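Local structure of transmembrane oligosaccharyl transferase (3WAJ) at residues 688-699 and 801-811. The protein is an archaeal integral membrane protein of the STT3/AglB oligosaccharyl transferase family, pairing a helical transmembrane region with a globular C-terminal part. Sequence-based numbering, arbitrary orientation.
Sequences SGLSHYRMIYES and TNQNRTFEYWQ
E698 and R805 meet where a type I beta turn, T801 to N804, docks against the edge strand 693-698 of a mixed sheet. The turn joins strands 792-800 and 806-814 of the antiparallel sheet in the AglB long peripheral domain, and the contact shows how side chains can join two separate sheets.

The salt bridge is side-on. R805 NE reaches OE2 of E698 on its syn lone pair at 2.8 Å. R805 NH2 meets E698 OE1 at 2.6 Å from above the carboxylate plane. The carboxylate and guanidinium planes lie 54° apart. T801 OG1 donates to the anti side of E698 OE2 and also accepts from the backbone N of Q803, an ST turn that helps hold the hydroxyl toward the carboxylate. D686 pairs with R805 NH1, and G769 N donates to E698 OE1, so both charges have second partners.

Amides of the turn grip the strand backbone. N802 straddles E698: its OD1 takes the backbone N-H of E698 on a lone pair, nearly straight at 171°, and its ND2 gives a bond to E698 O while lying over one face of the Y697 ring. With its chain bent at chi2, Q803 brings NE2 to the same E698 O at 3.1 Å, so that carbonyl accepts two donors.

Apolar contact is slighter. M695, extended from a CG anti to the backbone N (chi1 176°), sets its CE 3.4 Å from T801 CG2 and its SD obliquely beside F807, a Met-aromatic contact.

Farther along, the loop 688-692 closes on strand 806-814. W810 N donates to S688 OG, which a water links to E808 O. Y809 directs its hydroxyl to L690 O at 2.7 Å, approaching from above the carbonyl plane.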
ATOM      1  N   SER A 688     -26.875 -15.029  -5.291  1.00 37.64           N
ATOM      2  CA  SER A 688     -27.945 -16.027  -5.356  1.00 40.49           C
ATOM      3  C   SER A 688     -27.753 -17.102  -4.284  1.00 44.89           C
ATOM      4  O   SER A 688     -26.633 -17.578  -4.064  1.00 47.12           O
ATOM      5  CB  SER A 688     -27.988 -16.668  -6.750  1.00 39.72           C
ATOM      6  OG  SER A 688     -29.160 -17.438  -6.920  1.00 48.21           O
ATOM      7  N   GLY A 689     -28.834 -17.487  -3.608  1.00 44.87           N
ATOM      8  CA  GLY A 689     -28.742 -18.521  -2.585  1.00 42.70           C
ATOM      9  C   GLY A 689     -28.726 -17.970  -1.174  1.00 46.49           C
ATOM     10  O   GLY A 689     -29.183 -18.637  -0.244  1.00 49.35           O
ATOM     11  N   LEU A 690     -28.212 -16.744  -1.027  1.00 44.86           N
ATOM     12  CA  LEU A 690     -28.048 -16.083   0.277  1.00 43.81           C
ATOM     13  C   LEU A 690     -29.341 -15.460   0.821  1.00 43.91           C
ATOM     14  O   LEU A 690     -30.170 -14.948   0.056  1.00 41.29           O
ATOM     15  CB  LEU A 690     -26.971 -15.000   0.176  1.00 41.29           C
ATOM     16  CG  LEU A 690     -25.591 -15.476  -0.245  1.00 35.07           C
ATOM     17  CD1 LEU A 690     -24.713 -14.265  -0.585  1.00 36.30           C
ATOM     18  CD2 LEU A 690     -24.977 -16.285   0.890  1.00 31.51           C
ATOM     19  N   SER A 691     -29.489 -15.482   2.146  1.00 46.63           N
ATOM     20  CA  SER A 691     -30.711 -15.020   2.807  1.00 45.32           C
ATOM     21  C   SER A 691     -30.650 -13.574   3.266  1.00 45.55           C
ATOM     22  O   SER A 691     -31.674 -12.890   3.309  1.00 45.66           O
ATOM     23  CB  SER A 691     -31.018 -15.903   4.012  1.00 43.96           C
ATOM     24  OG  SER A 691     -31.476 -17.161   3.598  1.00 50.56           O
ATOM     25  N   HIS A 692     -29.443 -13.124   3.602  1.00 40.80           N
ATOM     26  CA  HIS A 692     -29.235 -11.873   4.317  1.00 39.60           C
ATOM     27  C   HIS A 692     -28.441 -10.846   3.521  1.00 41.32           C
ATOM     28  O   HIS A 692     -27.943  -9.871   4.084  1.00 41.68           O
ATOM     29  CB  HIS A 692     -28.509 -12.155   5.636  1.00 42.48           C
ATOM     30  CG  HIS A 692     -29.251 -13.094   6.535  1.00 48.85           C
ATOM     31  ND1 HIS A 692     -30.397 -12.726   7.209  1.00 51.49           N
ATOM     32  CD2 HIS A 692     -29.025 -14.391   6.853  1.00 43.12           C
ATOM     33  CE1 HIS A 692     -30.839 -13.754   7.911  1.00 51.76           C
ATOM     34  NE2 HIS A 692     -30.026 -14.776   7.710  1.00 50.48           N
ATOM     35  N   TYR A 693     -28.309 -11.062   2.216  1.00 39.33           N
ATOM     36  CA  TYR A 693     -27.560 -10.130   1.367  1.00 35.25           C
ATOM     37  C   TYR A 693     -28.314  -9.907   0.073  1.00 37.40           C
ATOM     38  O   TYR A 693     -28.893 -10.845  -0.466  1.00 39.02           O
ATOM     39  CB  TYR A 693     -26.152 -10.678   1.074  1.00 32.35           C
ATOM     40  CG  TYR A 693     -25.367 -10.873   2.333  1.00 33.40           C
ATOM     41  CD1 TYR A 693     -24.484  -9.911   2.764  1.00 29.42           C
ATOM     42  CD2 TYR A 693     -25.552 -11.996   3.122  1.00 36.34           C
ATOM     43  CE1 TYR A 693     -23.783 -10.064   3.945  1.00 38.25           C
ATOM     44  CE2 TYR A 693     -24.860 -12.156   4.323  1.00 34.04           C
ATOM     45  CZ  TYR A 693     -23.977 -11.191   4.718  1.00 35.63           C
ATOM     46  OH  TYR A 693     -23.285 -11.343   5.894  1.00 40.33           O
ATOM     47  N   ARG A 694     -28.318  -8.669  -0.420  1.00 40.98           N
ATOM     48  CA  ARG A 694     -28.943  -8.343  -1.715  1.00 41.65           C
ATOM     49  C   ARG A 694     -27.985  -7.423  -2.445  1.00 40.31           C
ATOM     50  O   ARG A 694     -27.259  -6.651  -1.805  1.00 38.68           O
ATOM     51  CB  ARG A 694     -30.311  -7.654  -1.522  1.00 42.50           C
ATOM     52  CG  ARG A 694     -30.300  -6.445  -0.568  1.00 39.68           C
ATOM     53  CD  ARG A 694     -31.638  -5.748  -0.556  1.00 41.99           C
ATOM     54  NE  ARG A 694     -31.692  -4.574   0.317  1.00 43.01           N
ATOM     55  CZ  ARG A 694     -32.798  -3.871   0.563  1.00 42.99           C
ATOM     56  NH1 ARG A 694     -33.946  -4.226   0.010  1.00 45.84           N
ATOM     57  NH2 ARG A 694     -32.758  -2.823   1.364  1.00 34.73           N
ATOM     58  N   MET A 695     -27.946  -7.503  -3.768  1.00 36.25           N
ATOM     59  CA  MET A 695     -27.134  -6.560  -4.519  1.00 34.13           C
ATOM     60  C   MET A 695     -27.889  -5.234  -4.565  1.00 34.15           C
ATOM     61  O   MET A 695     -29.117  -5.220  -4.679  1.00 34.67           O
ATOM     62  CB  MET A 695     -26.868  -7.099  -5.921  1.00 37.81           C
ATOM     63  CG  MET A 695     -26.104  -6.160  -6.851  1.00 42.64           C
ATOM     64  SD  MET A 695     -25.448  -7.089  -8.237  1.00 42.55           S
ATOM     65  CE  MET A 695     -25.476  -5.803  -9.409  1.00 91.91           C
ATOM     66  N   ILE A 696     -27.173  -4.120  -4.451  1.00 32.24           N
ATOM     67  CA  ILE A 696     -27.838  -2.821  -4.530  1.00 36.45           C
ATOM     68  C   ILE A 696     -27.297  -1.946  -5.649  1.00 38.35           C
ATOM     69  O   ILE A 696     -27.954  -0.979  -6.060  1.00 41.85           O
ATOM     70  CB  ILE A 696     -27.785  -2.056  -3.202  1.00 32.33           C
ATOM     71  CG1 ILE A 696     -26.340  -1.805  -2.784  1.00 36.63           C
ATOM     72  CG2 ILE A 696     -28.534  -2.813  -2.128  1.00 26.46           C
ATOM     73  CD1 ILE A 696     -26.219  -1.060  -1.458  1.00 37.92           C
ATOM     74  N   TYR A 697     -26.104  -2.296  -6.130  1.00 33.28           N
ATOM     75  CA  TYR A 697     -25.394  -1.533  -7.163  1.00 32.16           C
ATOM     76  C   TYR A 697     -24.247  -2.354  -7.759  1.00 29.62           C
ATOM     77  O   TYR A 697     -23.567  -3.087  -7.034  1.00 30.29           O
ATOM     78  CB  TYR A 697     -24.835  -0.239  -6.544  1.00 30.88           C
ATOM     79  CG  TYR A 697     -23.958   0.618  -7.449  1.00 35.76           C
ATOM     80  CD1 TYR A 697     -22.606   0.321  -7.646  1.00 32.39           C
ATOM     81  CD2 TYR A 697     -24.466   1.765  -8.060  1.00 32.78           C
ATOM     82  CE1 TYR A 697     -21.795   1.130  -8.456  1.00 33.55           C
ATOM     83  CE2 TYR A 697     -23.666   2.570  -8.865  1.00 31.82           C
ATOM     84  CZ  TYR A 697     -22.336   2.247  -9.058  1.00 34.30           C
ATOM     85  OH  TYR A 697     -21.548   3.040  -9.854  1.00 36.39           O
ATOM     86  N   GLU A 698     -24.018  -2.227  -9.064  1.00 34.65           N
ATOM     87  CA  GLU A 698     -22.753  -2.680  -9.664  1.00 37.33           C
ATOM     88  C   GLU A 698     -22.233  -1.632 -10.643  1.00 36.27           C
ATOM     89  O   GLU A 698     -22.997  -0.840 -11.192  1.00 35.84           O
ATOM     90  CB  GLU A 698     -22.888  -4.037 -10.375  1.00 35.36           C
ATOM     91  CG  GLU A 698     -23.682  -3.995 -11.692  1.00 35.78           C
ATOM     92  CD  GLU A 698     -23.642  -5.335 -12.459  1.00 40.87           C
ATOM     93  OE1 GLU A 698     -22.748  -6.174 -12.186  1.00 41.83           O
ATOM     94  OE2 GLU A 698     -24.500  -5.558 -13.347  1.00 38.04           O
ATOM     95  N   SER A 699     -20.921  -1.628 -10.851  1.00 34.36           N
ATOM     96  CA  SER A 699     -20.292  -0.721 -11.806  1.00 30.55           C
ATOM     97  C   SER A 699     -20.375  -1.293 -13.198  1.00 32.92           C
ATOM     98  O   SER A 699     -20.898  -2.389 -13.413  1.00 39.07           O
ATOM     99  CB  SER A 699     -18.819  -0.578 -11.483  1.00 31.85           C
ATOM    100  OG  SER A 699     -18.160  -1.823 -11.625  1.00 26.79           O
ATOM    101  N   THR A 801     -29.836  -5.193 -12.732  1.00 38.67           N
ATOM    102  CA  THR A 801     -28.862  -4.270 -12.165  1.00 45.75           C
ATOM    103  C   THR A 801     -28.932  -2.937 -12.891  1.00 46.19           C
ATOM    104  O   THR A 801     -29.480  -2.850 -13.989  1.00 46.96           O
ATOM    105  CB  THR A 801     -27.434  -4.838 -12.267  1.00 42.05           C
ATOM    106  OG1 THR A 801     -26.885  -4.536 -13.559  1.00 38.19           O
ATOM    107  CG2 THR A 801     -27.457  -6.355 -12.070  1.00 37.26           C
ATOM    108  N   ASN A 802     -28.337  -1.909 -12.297  1.00 44.21           N
ATOM    109  CA  ASN A 802     -28.272  -0.592 -12.924  1.00 39.70           C
ATOM    110  C   ASN A 802     -27.440  -0.568 -14.203  1.00 44.86           C
ATOM    111  O   ASN A 802     -27.244   0.489 -14.790  1.00 53.07           O
ATOM    112  CB  ASN A 802     -27.696   0.418 -11.940  1.00 36.42           C
ATOM    113  CG  ASN A 802     -26.425  -0.079 -11.286  1.00 34.87           C
ATOM    114  OD1 ASN A 802     -26.384  -1.187 -10.729  1.00 34.45           O
ATOM    115  ND2 ASN A 802     -25.363   0.717 -11.381  1.00 36.46           N
ATOM    116  N   GLN A 803     -26.923  -1.722 -14.618  1.00 44.04           N
ATOM    117  CA  GLN A 803     -26.220  -1.846 -15.893  1.00 46.25           C
ATOM    118  C   GLN A 803     -27.115  -2.568 -16.876  1.00 49.16           C
ATOM    119  O   GLN A 803     -26.661  -2.986 -17.938  1.00 48.53           O
ATOM    120  CB  GLN A 803     -24.925  -2.643 -15.735  1.00 44.91           C
ATOM    121  CG  GLN A 803     -23.953  -2.050 -14.734  1.00 42.53           C
ATOM    122  CD  GLN A 803     -23.506  -0.660 -15.121  1.00 41.75           C
ATOM    123  OE1 GLN A 803     -23.555  -0.280 -16.294  1.00 49.97           O
ATOM    124  NE2 GLN A 803     -23.066   0.112 -14.136  1.00 34.07           N
ATOM    125  N   ASN A 804     -28.383  -2.719 -16.498  1.00 54.30           N
ATOM    126  CA  ASN A 804     -29.370  -3.426 -17.308  1.00 59.99           C
ATOM    127  C   ASN A 804     -28.895  -4.832 -17.657  1.00 57.18           C
ATOM    128  O   ASN A 804     -28.948  -5.258 -18.816  1.00 60.44           O
ATOM    129  CB  ASN A 804     -29.759  -2.609 -18.554  1.00 65.72           C
ATOM    130  CG  ASN A 804     -30.372  -1.248 -18.199  1.00 73.18           C
ATOM    131  OD1 ASN A 804     -31.065  -1.105 -17.187  1.00 73.16           O
ATOM    132  ND2 ASN A 804     -30.104  -0.242 -19.027  1.00 77.56           N
ATOM    133  N   ARG A 805     -28.404  -5.523 -16.631  1.00 47.01           N
ATOM    134  CA  ARG A 805     -28.034  -6.933 -16.709  1.00 40.13           C
ATOM    135  C   ARG A 805     -28.964  -7.698 -15.789  1.00 45.17           C
ATOM    136  O   ARG A 805     -29.347  -7.190 -14.727  1.00 52.68           O
ATOM    137  CB  ARG A 805     -26.588  -7.128 -16.255  1.00 33.25           C
ATOM    138  CG  ARG A 805     -26.171  -8.579 -16.058  1.00 37.75           C
ATOM    139  CD  ARG A 805     -24.686  -8.670 -15.704  1.00 38.85           C
ATOM    140  NE  ARG A 805     -24.394  -8.173 -14.361  1.00 34.22           N
ATOM    141  CZ  ARG A 805     -24.400  -8.931 -13.264  1.00 40.79           C
ATOM    142  NH1 ARG A 805     -24.675 -10.223 -13.354  1.00 29.07           N
ATOM    143  NH2 ARG A 805     -24.133  -8.400 -12.076  1.00 46.80           N
ATOM    144  N   THR A 806     -29.347  -8.907 -16.190  1.00 45.62           N
ATOM    145  CA  THR A 806     -30.203  -9.735 -15.345  1.00 46.85           C
ATOM    146  C   THR A 806     -29.512 -11.011 -14.866  1.00 45.46           C
ATOM    147  O   THR A 806     -28.552 -11.489 -15.475  1.00 42.73           O
ATOM    148  CB  THR A 806     -31.528 -10.086 -16.039  1.00 47.12           C
ATOM    149  OG1 THR A 806     -31.262 -10.870 -17.210  1.00 53.72           O
ATOM    150  CG2 THR A 806     -32.276  -8.818 -16.416  1.00 43.25           C
ATOM    151  N   PHE A 807     -30.015 -11.553 -13.762  1.00 40.85           N
ATOM    152  CA  PHE A 807     -29.579 -12.853 -13.268  1.00 40.26           C
ATOM    153  C   PHE A 807     -30.713 -13.364 -12.418  1.00 44.16           C
ATOM    154  O   PHE A 807     -31.587 -12.585 -12.025  1.00 49.84           O
ATOM    155  CB  PHE A 807     -28.276 -12.758 -12.444  1.00 42.46           C
ATOM    156  CG  PHE A 807     -28.373 -11.867 -11.227  1.00 43.24           C
ATOM    157  CD1 PHE A 807     -27.896 -10.555 -11.274  1.00 44.16           C
ATOM    158  CD2 PHE A 807     -28.937 -12.330 -10.038  1.00 41.25           C
ATOM    159  CE1 PHE A 807     -27.982  -9.711 -10.155  1.00 40.22           C
ATOM    160  CE2 PHE A 807     -29.024 -11.491  -8.914  1.00 42.33           C
ATOM    161  CZ  PHE A 807     -28.539 -10.177  -8.981  1.00 38.18           C
ATOM    162  N   GLU A 808     -30.714 -14.660 -12.132  1.00 48.38           N
ATOM    163  CA  GLU A 808     -31.771 -15.238 -11.312  1.00 43.39           C
ATOM    164  C   GLU A 808     -31.342 -15.360  -9.858  1.00 44.91           C
ATOM    165  O   GLU A 808     -30.256 -15.882  -9.564  1.00 50.45           O
ATOM    166  CB  GLU A 808     -32.183 -16.610 -11.860  1.00 46.62           C
ATOM    167  CG  GLU A 808     -32.957 -16.544 -13.166  1.00 56.32           C
ATOM    168  CD  GLU A 808     -34.242 -15.743 -13.036  1.00 61.99           C
ATOM    169  OE1 GLU A 808     -35.064 -16.044 -12.135  1.00 60.87           O
ATOM    170  OE2 GLU A 808     -34.419 -14.796 -13.832  1.00 61.36           O
ATOM    171  N   TYR A 809     -32.176 -14.854  -8.950  1.00 41.48           N
ATOM    172  CA  TYR A 809     -32.027 -15.168  -7.536  1.00 40.87           C
ATOM    173  C   TYR A 809     -32.730 -16.496  -7.282  1.00 46.81           C
ATOM    174  O   TYR A 809     -33.889 -16.680  -7.665  1.00 47.27           O
ATOM    175  CB  TYR A 809     -32.642 -14.081  -6.643  1.00 43.40           C
ATOM    176  CG  TYR A 809     -32.625 -14.455  -5.167  1.00 49.99           C
ATOM    177  CD1 TYR A 809     -31.519 -14.174  -4.377  1.00 48.47           C
ATOM    178  CD2 TYR A 809     -33.705 -15.108  -4.566  1.00 47.56           C
ATOM    179  CE1 TYR A 809     -31.484 -14.523  -3.026  1.00 44.36           C
ATOM    180  CE2 TYR A 809     -33.675 -15.460  -3.212  1.00 47.07           C
ATOM    181  CZ  TYR A 809     -32.560 -15.161  -2.453  1.00 46.66           C
ATOM    182  OH  TYR A 809     -32.503 -15.496  -1.119  1.00 47.42           O
ATOM    183  N   TRP A 810     -32.031 -17.423  -6.641  1.00 54.34           N
ATOM    184  CA  TRP A 810     -32.622 -18.704  -6.260  1.00 58.17           C
ATOM    185  C   TRP A 810     -32.313 -19.005  -4.805  1.00 56.15           C
ATOM    186  O   TRP A 810     -31.225 -18.700  -4.327  1.00 57.27           O
ATOM    187  CB  TRP A 810     -32.038 -19.835  -7.105  1.00 54.60           C
ATOM    188  CG  TRP A 810     -32.642 -20.001  -8.463  1.00 57.62           C
ATOM    189  CD1 TRP A 810     -32.148 -19.532  -9.651  1.00 57.37           C
ATOM    190  CD2 TRP A 810     -33.843 -20.715  -8.782  1.00 59.08           C
ATOM    191  NE1 TRP A 810     -32.972 -19.904 -10.684  1.00 61.09           N
ATOM    192  CE2 TRP A 810     -34.020 -20.630 -10.180  1.00 59.31           C
ATOM    193  CE3 TRP A 810     -34.785 -21.415  -8.020  1.00 58.49           C
ATOM    194  CZ2 TRP A 810     -35.110 -21.220 -10.831  1.00 50.52           C
ATOM    195  CZ3 TRP A 810     -35.866 -22.000  -8.670  1.00 58.09           C
ATOM    196  CH2 TRP A 810     -36.017 -21.899 -10.060  1.00 51.65           C
ATOM    197  N   GLN A 811     -33.264 -19.609  -4.107  1.00 51.15           N
ATOM    198  CA  GLN A 811     -32.969 -20.217  -2.819  1.00 58.60           C
ATOM    199  C   GLN A 811     -33.847 -21.448  -2.686  1.00 62.73           C
ATOM    200  O   GLN A 811     -35.015 -21.419  -3.084  1.00 63.13           O
ATOM    201  CB  GLN A 811     -33.211 -19.248  -1.655  1.00 58.94           C
ATOM    202  CG  GLN A 811     -32.731 -19.788  -0.310  1.00 61.35           C
ATOM    203  CD  GLN A 811     -33.068 -18.867   0.848  1.00 69.64           C
ATOM    204  OE1 GLN A 811     -33.419 -17.701   0.652  1.00 72.20           O
ATOM    205  NE2 GLN A 811     -32.972 -19.390   2.065  1.00 72.42           N
TER
HETATM  206  O   HOH W   1     -28.903 -18.231  -9.767  1.00 48.12           O